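Side-chain contacts in carbon monoxide oxidation system transcription regulator CooA-1 (Carboxydothermus hydrogenoformans, PDB 6CPB), which probably senses carbon monoxide through a heme and regulates transcription by binding DNA, the present chain being its heme-binding sensor domain: residues L9-S14 with P107-N112; S18-E23 with Q100-E105; F64-L69 with L125-G130; D73-C76 with R80-I83. All blocks are in the same frame, centred on the assembly; numbering follows the deposited sequence. Where two conformers were deposited one is given.

Interaction 1: L9-S14 with P107-N112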
loop_
_atom_site.group_PDB
_atom_site.type_symbol
_atom_site.label_atom_id
_atom_site.label_comp_id
_atom_site.label_asym_id
_atom_site.label_seq_id
_atom_site.Cartn_x
_atom_site.Cartn_y
_atom_site.Cartn_z
ATOM N N LEU A 9 3.554 -17.481 5.041
ATOM C CA LEU A 9 3.483 -18.936 5.160
ATOM C C LEU A 9 3.920 -19.411 6.538
ATOM O O LEU A 9 3.342 -20.354 7.081
ATOM C CB LEU A 9 4.301 -19.634 4.077
ATOM C CG LEU A 9 3.696 -19.600 2.675
ATOM C CD1 LEU A 9 4.684 -20.137 1.641
ATOM C CD2 LEU A 9 2.394 -20.377 2.617
ATOM N N GLU A 10 4.952 -18.797 7.116
ATOM C CA GLU A 10 5.398 -19.231 8.437
ATOM C C GLU A 10 4.297 -19.035 9.474
ATOM O O GLU A 10 4.159 -19.843 10.396
ATOM C CB GLU A 10 6.703 -18.520 8.802
ATOM C CG GLU A 10 7.291 -18.872 10.171
ATOM C CD GLU A 10 6.907 -17.898 11.271
ATOM O OE1 GLU A 10 6.233 -16.894 10.990
ATOM O OE2 GLU A 10 7.302 -18.128 12.444
ATOM N N VAL A 11 3.510 -17.967 9.334
ATOM C CA VAL A 11 2.363 -17.706 10.198
ATOM C C VAL A 11 1.262 -18.734 9.955
ATOM O O VAL A 11 0.697 -19.301 10.904
ATOM C CB VAL A 11 1.885 -16.263 9.931
ATOM C CG1 VAL A 11 0.440 -16.039 10.355
ATOM C CG2 VAL A 11 2.833 -15.282 10.619
ATOM N N LEU A 12 0.946 -19.000 8.677
ATOM C CA LEU A 12 -0.064 -19.997 8.343
ATOM C C LEU A 12 0.267 -21.340 8.957
ATOM O O LEU A 12 -0.638 -22.081 9.355
ATOM C CB LEU A 12 -0.172 -20.147 6.822
ATOM C CG LEU A 12 -0.910 -19.008 6.124
ATOM C CD1 LEU A 12 -0.606 -18.943 4.633
ATOM C CD2 LEU A 12 -2.404 -19.157 6.333
ATOM N N ASN A 13 1.550 -21.657 9.061
ATOM C CA ASN A 13 1.997 -22.950 9.555
ATOM C C ASN A 13 2.404 -22.925 11.019
ATOM O O ASN A 13 3.048 -23.866 11.488
ATOM C CB ASN A 13 3.124 -23.455 8.666
ATOM C CG ASN A 13 2.626 -23.789 7.281
ATOM O OD1 ASN A 13 1.580 -24.412 7.134
ATOM N ND2 ASN A 13 3.335 -23.341 6.265
ATOM N N SER A 14 2.013 -21.896 11.753
ATOM C CA SER A 14 2.348 -21.777 13.166
ATOM C C SER A 14 1.142 -22.056 14.047
ATOM O O SER A 14 0.092 -21.425 13.901
ATOM C CB SER A 14 2.848 -20.378 13.477
ATOM O OG SER A 14 4.166 -20.199 13.033
ATOM N N PRO A 107 -0.167 -8.216 14.410
ATOM C CA PRO A 107 0.186 -7.254 13.355
ATOM C C PRO A 107 1.004 -7.828 12.204
ATOM O O PRO A 107 1.147 -7.142 11.184
ATOM C CB PRO A 107 0.965 -6.165 14.109
ATOM C CG PRO A 107 1.325 -6.749 15.381
ATOM C CD PRO A 107 0.350 -7.804 15.718
ATOM N N ALA A 108 1.533 -9.048 12.303
ATOM C CA ALA A 108 2.288 -9.609 11.185
ATOM C C ALA A 108 1.504 -9.552 9.873
ATOM O O ALA A 108 2.076 -9.269 8.812
ATOM C CB ALA A 108 2.689 -11.046 11.492
ATOM N N PHE A 109 0.194 -9.807 9.920
ATOM C CA PHE A 109 -0.604 -9.786 8.701
ATOM C C PHE A 109 -0.505 -8.435 8.011
ATOM O O PHE A 109 -0.506 -8.347 6.774
ATOM C CB PHE A 109 -2.071 -10.079 9.020
ATOM C CG PHE A 109 -2.337 -11.475 9.551
ATOM C CD1 PHE A 109 -2.429 -12.554 8.696
ATOM C CD2 PHE A 109 -2.554 -11.691 10.896
ATOM C CE1 PHE A 109 -2.695 -13.824 9.179
ATOM C CE2 PHE A 109 -2.806 -12.954 11.385
ATOM C CZ PHE A 109 -2.887 -14.020 10.526
ATOM N N SER A 110 -0.433 -7.364 8.797
ATOM C CA SER A 110 -0.415 -6.032 8.219
ATOM C C SER A 110 0.923 -5.701 7.585
ATOM O O SER A 110 0.972 -4.864 6.679
ATOM C CB SER A 110 -0.746 -5.002 9.289
ATOM O OG SER A 110 0.320 -4.825 10.229
ATOM N N LEU A 111 2.015 -6.311 8.035
ATOM C CA LEU A 111 3.306 -5.998 7.438
ATOM C C LEU A 111 3.419 -6.555 6.030
ATOM O O LEU A 111 3.994 -5.915 5.144
ATOM C CB LEU A 111 4.444 -6.498 8.318
ATOM C CG LEU A 111 4.674 -5.673 9.594
ATOM C CD1 LEU A 111 5.819 -6.238 10.406
ATOM C CD2 LEU A 111 4.943 -4.207 9.281
ATOM N N ASN A 112 2.864 -7.734 5.799
ATOM C CA ASN A 112 2.821 -8.220 4.436
ATOM C C ASN A 112 1.898 -7.356 3.592
ATOM O O ASN A 112 2.194 -7.079 2.421
ATOM C CB ASN A 112 2.399 -9.687 4.400
ATOM C CG ASN A 112 2.359 -10.227 3.000
ATOM O OD1 ASN A 112 1.314 -10.254 2.365
ATOM N ND2 ASN A 112 3.511 -10.639 2.496
#
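Val11, on the short helix 9-12, packs against Ala108 and Phe109 in the first turn of the long helix 108-135. This is helix-to-helix packing in a CooA sensor domain of the cyclic nucleotide-binding fold, where a long helix follows the beta strands and takes part in the dimer contact. Pro107 leads the segment, and its carbonyl O serves Ser110 further along. At Ala108 the methyl group points toward the short helix. Val11 CG2 lies 4.3 Å from Ala108 CB, a loose apolar contact. Tyr17 touches both of these side chains from a loop. Phe109 gives the closer contact. Its ring reaches across to Val11 CG1, and the two side chains cross obliquely. Val11 CG1 meets the far end of the ring, 3.9 Å from Phe109 CZ and 4.0 Å from Phe109 CE1. A chi1 of 159° sets Val11 CG1 opposite the backbone N, which turns this methyl to the ring and leaves CG2 for Ala108. The ring is also packed by Phe99, Ile102, Leu47 and Leu21, and Val11 is one member of this larger apolar cluster. Ser110 lies beyond the contact with Val11. Its OG is hydrogen-bonded to Ser110 OG of the second subunit. Pro107 O accepts hydrogen bonds from Ser110 N and from Ser110 OG, the latter 2.6 Å long, in the carbonyl plane and on a lone pair.

Interaction 2: S18-E23 with Q100-E105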
loop_
_atom_site.group_PDB
_atom_site.type_symbol
_atom_site.label_atom_id
_atom_site.label_comp_id
_atom_site.label_asym_id
_atom_site.label_seq_id
_atom_site.Cartn_x
_atom_site.Cartn_y
_atom_site.Cartn_z
ATOM N N SER A 18 -3.195 -20.672 14.887
ATOM C CA SER A 18 -4.204 -21.609 14.408
ATOM C C SER A 18 -5.612 -21.184 14.801
ATOM O O SER A 18 -6.567 -21.447 14.059
ATOM C CB SER A 18 -3.901 -23.028 14.893
ATOM O OG SER A 18 -3.880 -23.093 16.309
ATOM N N GLY A 19 -5.763 -20.511 15.943
ATOM C CA GLY A 19 -7.085 -20.068 16.355
ATOM C C GLY A 19 -7.576 -18.884 15.546
ATOM O O GLY A 19 -8.719 -18.859 15.085
ATOM N N VAL A 20 -6.715 -17.885 15.352
ATOM C CA VAL A 20 -7.169 -16.709 14.630
ATOM C C VAL A 20 -7.425 -17.040 13.163
ATOM O O VAL A 20 -8.335 -16.479 12.546
ATOM C CB VAL A 20 -6.211 -15.521 14.845
ATOM C CG1 VAL A 20 -4.867 -15.774 14.217
ATOM C CG2 VAL A 20 -6.829 -14.243 14.322
ATOM N N LEU A 21 -6.676 -17.988 12.594
ATOM C CA LEU A 21 -6.912 -18.367 11.207
ATOM C C LEU A 21 -8.258 -19.059 11.028
ATOM O O LEU A 21 -8.829 -19.008 9.930
ATOM C CB LEU A 21 -5.763 -19.225 10.687
ATOM C CG LEU A 21 -4.445 -18.455 10.530
ATOM C CD1 LEU A 21 -3.269 -19.405 10.364
ATOM C CD2 LEU A 21 -4.509 -17.465 9.367
ATOM N N LYS A 22 -8.794 -19.685 12.083
ATOM C CA LYS A 22 -10.129 -20.275 12.008
ATOM C C LYS A 22 -11.213 -19.224 11.821
ATOM O O LYS A 22 -12.338 -19.573 11.447
ATOM C CB LYS A 22 -10.432 -21.081 13.269
ATOM C CG LYS A 22 -9.653 -22.368 13.381
ATOM C CD LYS A 22 -9.954 -23.074 14.699
ATOM C CE LYS A 22 -9.031 -24.253 14.910
ATOM N NZ LYS A 22 -9.282 -24.902 16.219
ATOM N N GLU A 23 -10.913 -17.950 12.075
ATOM C CA GLU A 23 -11.888 -16.894 11.843
ATOM C C GLU A 23 -12.106 -16.642 10.365
ATOM O O GLU A 23 -13.139 -16.083 9.992
ATOM C CB GLU A 23 -11.416 -15.602 12.495
ATOM C CG GLU A 23 -11.287 -15.708 13.999
ATOM C CD GLU A 23 -10.834 -14.415 14.631
ATOM O OE1 GLU A 23 -11.101 -13.340 14.058
ATOM O OE2 GLU A 23 -10.215 -14.476 15.713
ATOM N N GLN A 100 -9.070 -5.810 10.664
ATOM C CA GLN A 100 -8.468 -4.728 11.431
ATOM C C GLN A 100 -8.393 -5.077 12.914
ATOM O O GLN A 100 -7.404 -4.760 13.586
ATOM C CB GLN A 100 -9.235 -3.434 11.163
ATOM C CG GLN A 100 -9.017 -2.929 9.725
ATOM C CD GLN A 100 -9.975 -1.839 9.300
ATOM O OE1 GLN A 100 -11.059 -1.689 9.862
ATOM N NE2 GLN A 100 -9.579 -1.074 8.293
ATOM N N ASN A 101 -9.415 -5.750 13.441
ATOM C CA ASN A 101 -9.350 -6.215 14.821
ATOM C C ASN A 101 -8.262 -7.265 15.015
ATOM O O ASN A 101 -7.542 -7.243 16.022
ATOM C CB ASN A 101 -10.711 -6.765 15.248
ATOM C CG ASN A 101 -11.729 -5.672 15.486
ATOM O OD1 ASN A 101 -11.384 -4.575 15.924
ATOM N ND2 ASN A 101 -12.992 -5.971 15.218
ATOM N N ILE A 102 -8.134 -8.198 14.071
ATOM C CA ILE A 102 -7.062 -9.190 14.118
ATOM C C ILE A 102 -5.693 -8.523 14.175
ATOM O O ILE A 102 -4.820 -8.933 14.950
ATOM C CB ILE A 102 -7.180 -10.148 12.915
ATOM C CG1 ILE A 102 -8.366 -11.098 13.106
ATOM C CG2 ILE A 102 -5.874 -10.914 12.691
ATOM C CD1 ILE A 102 -8.746 -11.838 11.849
ATOM N N VAL A 103 -5.481 -7.487 13.358
ATOM C CA VAL A 103 -4.174 -6.836 13.275
ATOM C C VAL A 103 -3.746 -6.250 14.614
ATOM O O VAL A 103 -2.547 -6.200 14.920
ATOM C CB VAL A 103 -4.208 -5.763 12.166
ATOM C CG1 VAL A 103 -3.040 -4.792 12.271
ATOM C CG2 VAL A 103 -4.192 -6.416 10.793
ATOM N N VAL A 104 -4.695 -5.755 15.414
ATOM C CA VAL A 104 -4.343 -5.182 16.709
ATOM C C VAL A 104 -3.625 -6.212 17.565
ATOM O O VAL A 104 -2.680 -5.887 18.294
ATOM C CB VAL A 104 -5.597 -4.611 17.397
ATOM C CG1 VAL A 104 -5.281 -4.178 18.828
ATOM C CG2 VAL A 104 -6.146 -3.428 16.592
ATOM N N GLU A 105 -4.067 -7.464 17.500
ATOM C CA GLU A 105 -3.454 -8.551 18.252
ATOM C C GLU A 105 -2.292 -9.192 17.497
ATOM O O GLU A 105 -1.288 -9.579 18.109
ATOM C CB GLU A 105 -4.519 -9.608 18.565
ATOM C CG GLU A 105 -4.038 -10.795 19.393
ATOM C CD GLU A 105 -3.640 -10.413 20.802
ATOM O OE1 GLU A 105 -3.952 -9.281 21.230
ATOM O OE2 GLU A 105 -3.023 -11.256 21.483
#
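Ile102, Val20 and Glu23 make this contact between two helical pieces of the cyclic nucleotide-binding fold. Ile102 lies on helix 96-105. Val20 belongs to the weakly bonded helix 18-21, and Glu23 comes three residues later. Ile102 is the buried centre and points toward the other segment. One methyl of Val20, CG2, sits against its branches, 3.7 Å from Ile102 CG1 and 3.8 Å from Ile102 CG2. The Val20 torsion (chi1 67°) turns CG2 to Ile102 and puts CG1 in the crowded position between N and the carbonyl carbon. Phe106 also touches Val20, while Phe24 packs on Ile102. Glu23 forms the exposed margin. Its straight chain (chi2 -179°) runs alongside Ile102, pointing the opposite way. The carboxylate is held by Asn98, whose ND2 is hydrogen-bonded to Glu23 OE1. Towards Ile102 the same oxygen makes van der Waals contact only. With alanine in place of Ile102, Val20 CG2 would probably lose its packing partner and a gap would form between the two helices. The outer end of Ile102 is shared between both partners: Ile102 CD1 lies 3.6 Å from Glu23 OE1 and 3.9 Å from Val20 CG2.

Interaction 3: F64-L69 with L125-G130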
loop_
_atom_site.group_PDB
_atom_site.type_symbol
_atom_site.label_atom_id
_atom_site.label_comp_id
_atom_site.label_asym_id
_atom_site.label_seq_id
_atom_site.Cartn_x
_atom_site.Cartn_y
_atom_site.Cartn_z
ATOM N N PHE A 64 -3.507 -4.344 -17.753
ATOM C CA PHE A 64 -2.175 -4.230 -17.180
ATOM C C PHE A 64 -2.092 -5.103 -15.938
ATOM O O PHE A 64 -2.869 -4.920 -14.997
ATOM C CB PHE A 64 -1.868 -2.790 -16.763
ATOM C CG PHE A 64 -2.044 -1.790 -17.856
ATOM C CD1 PHE A 64 -1.046 -1.587 -18.786
ATOM C CD2 PHE A 64 -3.195 -1.030 -17.937
ATOM C CE1 PHE A 64 -1.206 -0.658 -19.802
ATOM C CE2 PHE A 64 -3.361 -0.102 -18.950
ATOM C CZ PHE A 64 -2.364 0.076 -19.875
ATOM N N THR A 65 -1.129 -6.011 -15.910
ATOM C CA THR A 65 -0.818 -6.710 -14.676
ATOM C C THR A 65 -0.168 -5.742 -13.698
ATOM O O THR A 65 0.748 -4.999 -14.052
ATOM C CB THR A 65 0.103 -7.881 -14.969
ATOM O OG1 THR A 65 -0.606 -8.767 -15.831
ATOM C CG2 THR A 65 0.535 -8.600 -13.693
ATOM N N LEU A 66 -0.663 -5.744 -12.468
ATOM C CA LEU A 66 -0.169 -4.878 -11.407
ATOM C C LEU A 66 0.793 -5.582 -10.466
ATOM O O LEU A 66 1.729 -4.958 -9.972
ATOM C CB LEU A 66 -1.349 -4.315 -10.617
ATOM C CG LEU A 66 -2.336 -3.449 -11.402
ATOM C CD1 LEU A 66 -3.607 -3.183 -10.605
ATOM C CD2 LEU A 66 -1.685 -2.161 -11.840
ATOM N N ALA A 67 0.568 -6.856 -10.179
ATOM C CA ALA A 67 1.477 -7.633 -9.351
ATOM C C ALA A 67 1.062 -9.088 -9.438
ATOM O O ALA A 67 -0.087 -9.400 -9.744
ATOM C CB ALA A 67 1.467 -7.193 -7.880
ATOM N N ILE A 68 2.011 -9.966 -9.139
ATOM C CA ILE A 68 1.767 -11.389 -8.953
ATOM C C ILE A 68 2.018 -11.690 -7.484
ATOM O O ILE A 68 3.093 -11.377 -6.952
ATOM C CB ILE A 68 2.654 -12.237 -9.877
ATOM C CG1 ILE A 68 2.254 -12.004 -11.335
ATOM C CG2 ILE A 68 2.512 -13.718 -9.515
ATOM C CD1 ILE A 68 3.185 -12.635 -12.334
ATOM N N LEU A 69 0.997 -12.233 -6.823
ATOM C CA LEU A 69 1.048 -12.544 -5.402
ATOM C C LEU A 69 1.258 -14.032 -5.215
ATOM O O LEU A 69 0.578 -14.852 -5.844
ATOM C CB LEU A 69 -0.242 -12.131 -4.708
ATOM C CG LEU A 69 -0.661 -10.683 -4.920
ATOM C CD1 LEU A 69 -1.890 -10.396 -4.110
ATOM C CD2 LEU A 69 0.461 -9.702 -4.573
ATOM N N LEU A 125 2.267 3.356 -10.625
ATOM C CA LEU A 125 2.898 4.603 -11.049
ATOM C C LEU A 125 3.803 4.375 -12.248
ATOM O O LEU A 125 3.913 5.245 -13.126
ATOM C CB LEU A 125 3.676 5.246 -9.906
ATOM C CG LEU A 125 2.866 5.610 -8.664
ATOM C CD1 LEU A 125 3.710 6.523 -7.779
ATOM C CD2 LEU A 125 1.526 6.242 -8.973
ATOM N N THR A 126 4.434 3.203 -12.324
ATOM C CA THR A 126 5.203 2.850 -13.508
ATOM C C THR A 126 4.317 2.801 -14.751
ATOM O O THR A 126 4.716 3.274 -15.825
ATOM C CB THR A 126 5.936 1.538 -13.256
ATOM O OG1 THR A 126 6.909 1.787 -12.236
ATOM C CG2 THR A 126 6.625 0.999 -14.503
ATOM N N ILE A 127 3.109 2.245 -14.626
ATOM C CA ILE A 127 2.182 2.225 -15.758
ATOM C C ILE A 127 1.817 3.642 -16.180
ATOM O O ILE A 127 1.824 3.960 -17.376
ATOM C CB ILE A 127 0.941 1.375 -15.435
ATOM C CG1 ILE A 127 1.329 -0.094 -15.294
ATOM C CG2 ILE A 127 -0.150 1.557 -16.499
ATOM C CD1 ILE A 127 0.340 -0.916 -14.486
ATOM N N ILE A 128 1.493 4.512 -15.215
ATOM C CA ILE A 128 1.172 5.897 -15.550
ATOM C C ILE A 128 2.331 6.539 -16.302
ATOM O O ILE A 128 2.146 7.184 -17.342
ATOM C CB ILE A 128 0.824 6.689 -14.277
ATOM C CG1 ILE A 128 -0.493 6.195 -13.675
ATOM C CG2 ILE A 128 0.745 8.185 -14.590
ATOM C CD1 ILE A 128 -0.747 6.696 -12.266
ATOM N N ASN A 129 3.540 6.376 -15.774
ATOM C CA ASN A 129 4.721 6.977 -16.376
ATOM C C ASN A 129 4.893 6.507 -17.818
ATOM O O ASN A 129 5.259 7.292 -18.704
ATOM C CB ASN A 129 5.935 6.615 -15.513
ATOM C CG ASN A 129 7.167 7.408 -15.864
ATOM O OD1 ASN A 129 7.220 8.613 -15.652
ATOM N ND2 ASN A 129 8.163 6.736 -16.408
ATOM N N GLY A 130 4.622 5.229 -18.076
ATOM C CA GLY A 130 4.730 4.710 -19.429
ATOM C C GLY A 130 3.652 5.231 -20.355
ATOM O O GLY A 130 3.937 5.602 -21.495
#
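Ile127 of the long helix 108-135 packs tightly on Phe64 and Leu66 of strand 62-70. Its two ends do different work. CG2 sits over one face of the Phe64 ring, 4.0 Å from the ring centroid and 8° off the normal, a CH-pi contact. CD1 reaches into the angle between the strand residues, 3.6 Å from Leu66 CD2 and 3.7 Å from Phe64 CB. Ile127 CG1 lies anti to the carbonyl carbon (chi1 -67°), which brings CD1 to Leu66 while CG2 stays over the ring. Cutting Ile127 back to an alanine is likely to strip the Phe64 ring face of its methyl and leave Leu66 CD2 without a neighbour from the helix. The outer side is looser. Thr65 is exposed and points away, with only its carbonyl O near the helix, 4.1 Å from Ile127 CD1. Its hydroxyl is hydrogen-bonded to Arg54 instead. The axes of 64-69 and 125-130 come within 10.1 Å at 154°, nearly antiparallel. Leu66 and Ala67 form a classic beta bulge opposite Val55 of strand 52-59. Leu131 and Leu120 extend the packing along the helix. Ile128 of the second subunit touches Ile127, so the helix lies between an outermost strand of this sheet and the dimer partner.

Interaction 4: D73-C76 with R80-I83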
loop_
_atom_site.group_PDB
_atom_site.type_symbol
_atom_site.label_atom_id
_atom_site.label_comp_id
_atom_site.label_asym_id
_atom_site.label_seq_id
_atom_site.Cartn_x
_atom_site.Cartn_y
_atom_site.Cartn_z
ATOM N N ASP A 73 1.117 -14.205 0.595
ATOM C CA ASP A 73 0.815 -12.796 0.382
ATOM C C ASP A 73 -0.665 -12.513 0.621
ATOM O O ASP A 73 -1.532 -13.367 0.402
ATOM C CB ASP A 73 1.156 -12.349 -1.046
ATOM C CG ASP A 73 2.642 -12.173 -1.290
ATOM O OD1 ASP A 73 3.384 -11.796 -0.366
ATOM O OD2 ASP A 73 3.063 -12.359 -2.464
ATOM N N ILE A 74 -0.944 -11.285 1.054
ATOM C CA ILE A 74 -2.283 -10.845 1.433
ATOM C C ILE A 74 -2.676 -9.613 0.623
ATOM O O ILE A 74 -1.830 -8.796 0.254
ATOM C CB ILE A 74 -2.297 -10.572 2.964
ATOM C CG1 ILE A 74 -3.710 -10.603 3.553
ATOM C CG2 ILE A 74 -1.606 -9.280 3.310
ATOM C CD1 ILE A 74 -3.714 -10.659 5.069
ATOM N N PHE A 75 -3.970 -9.482 0.348
ATOM C CA PHE A 75 -4.505 -8.344 -0.406
ATOM C C PHE A 75 -5.976 -8.175 -0.008
ATOM O O PHE A 75 -6.418 -8.729 1.003
ATOM C CB PHE A 75 -4.202 -8.525 -1.906
ATOM C CG PHE A 75 -4.555 -7.328 -2.780
ATOM C CD1 PHE A 75 -4.206 -6.029 -2.427
ATOM C CD2 PHE A 75 -5.248 -7.526 -3.960
ATOM C CE1 PHE A 75 -4.567 -4.959 -3.229
ATOM C CE2 PHE A 75 -5.589 -6.467 -4.768
ATOM C CZ PHE A 75 -5.240 -5.181 -4.407
ATOM N N CYS A 76 -6.737 -7.390 -0.772
ATOM C CA CYS A 76 -8.077 -7.041 -0.352
ATOM C C CYS A 76 -8.891 -6.600 -1.556
ATOM O O CYS A 76 -8.350 -6.233 -2.607
ATOM C CB CYS A 76 -8.026 -5.919 0.678
ATOM S SG CYS A 76 -7.061 -4.485 0.124
ATOM N N ARG A 80 -10.282 -1.530 -6.584
ATOM C CA ARG A 80 -10.434 -1.224 -8.008
ATOM C C ARG A 80 -9.667 -2.188 -8.913
ATOM O O ARG A 80 -9.349 -1.857 -10.058
ATOM C CB ARG A 80 -10.100 0.238 -8.327
ATOM C CG ARG A 80 -10.953 1.228 -7.560
ATOM C CD ARG A 80 -10.688 2.645 -8.033
ATOM N NE ARG A 80 -10.887 3.619 -6.963
ATOM C CZ ARG A 80 -11.942 4.419 -6.820
ATOM N NH1 ARG A 80 -12.945 4.398 -7.687
ATOM N NH2 ARG A 80 -11.984 5.256 -5.791
ATOM N N ALA A 81 -9.422 -3.406 -8.445
ATOM C CA ALA A 81 -8.583 -4.358 -9.157
ATOM C C ALA A 81 -9.308 -5.677 -9.393
ATOM O O ALA A 81 -10.213 -6.063 -8.645
ATOM C CB ALA A 81 -7.311 -4.631 -8.363
ATOM N N PHE A 82 -8.864 -6.375 -10.441
ATOM C CA PHE A 82 -9.224 -7.755 -10.701
ATOM C C PHE A 82 -8.151 -8.661 -10.122
ATOM O O PHE A 82 -6.972 -8.304 -10.080
ATOM C CB PHE A 82 -9.253 -8.030 -12.217
ATOM C CG PHE A 82 -10.344 -7.316 -12.985
ATOM C CD1 PHE A 82 -10.217 -5.990 -13.359
ATOM C CD2 PHE A 82 -11.486 -7.996 -13.365
ATOM C CE1 PHE A 82 -11.233 -5.358 -14.087
ATOM C CE2 PHE A 82 -12.489 -7.372 -14.071
ATOM C CZ PHE A 82 -12.357 -6.058 -14.442
ATOM N N ILE A 83 -8.563 -9.855 -9.713
ATOM C CA ILE A 83 -7.650 -10.856 -9.171
ATOM C C ILE A 83 -7.986 -12.195 -9.808
ATOM O O ILE A 83 -9.139 -12.633 -9.750
ATOM C CB ILE A 83 -7.715 -10.942 -7.634
ATOM C CG1 ILE A 83 -7.360 -9.583 -6.992
ATOM C CG2 ILE A 83 -6.723 -11.981 -7.129
ATOM C CD1 ILE A 83 -8.505 -8.871 -6.423
#
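Phe75 meets Ala81 and Ile83 through apolar contacts, and no hydrogen bond joins the two segments. Ala81 CB lies at the edge of the Phe75 ring, near its plane, 4.4 Å from Phe75 CE2. The same ring carbon, Phe75 CE2, is 4.1 Å from Ile83 CD1, which approaches obliquely. A chi1 of -173° swings the Phe75 ring out from the backbone of strand 74-76 to these two side chains. Other apolar groups surround the contact. Leu117 and Leu120 of helix 108-135 touch the ring, Phe46 packs on both Phe75 and Ile83, and Val55 on both Phe75 and Ala81. The polar bonds are made to other parts of the chain: Cys76 O, for one, is hydrogen-bonded to Thr79 OG1. Arg80 is exposed, and its side chain starts away from Phe75. Strand 74-76 belongs to one antiparallel sheet and strand 82-85 to the other, so the pair helps fill the interior between the sheets of the cyclic nucleotide-binding fold. The residues joining them belong to the heme site of CooA: His78 is the axial ligand of the heme iron, and Thr79 and Arg80 also bind heme.

In the fold
Interactions 1 and 2 lie together on one side of the chain, with centres about 10 Å apart, and their side chains touch. Interaction 3 is on the opposite side, its centre about 25 Å from that of interaction 1, yet both use helix 108-135. Interaction 4 is near the centre of the chain. It meets interaction 1 through the probable hydrogen bonds of Asn112 to Asp73 and Ile74, and interaction 3 where Leu69 packs on Phe75. Along the chain, residues 9-14 and 18-23 come first, then the strands of interactions 3 and 4, then helices 96-105 and 108-135. The long helix thus links N-terminal helices, heme-site strands and dimer interface.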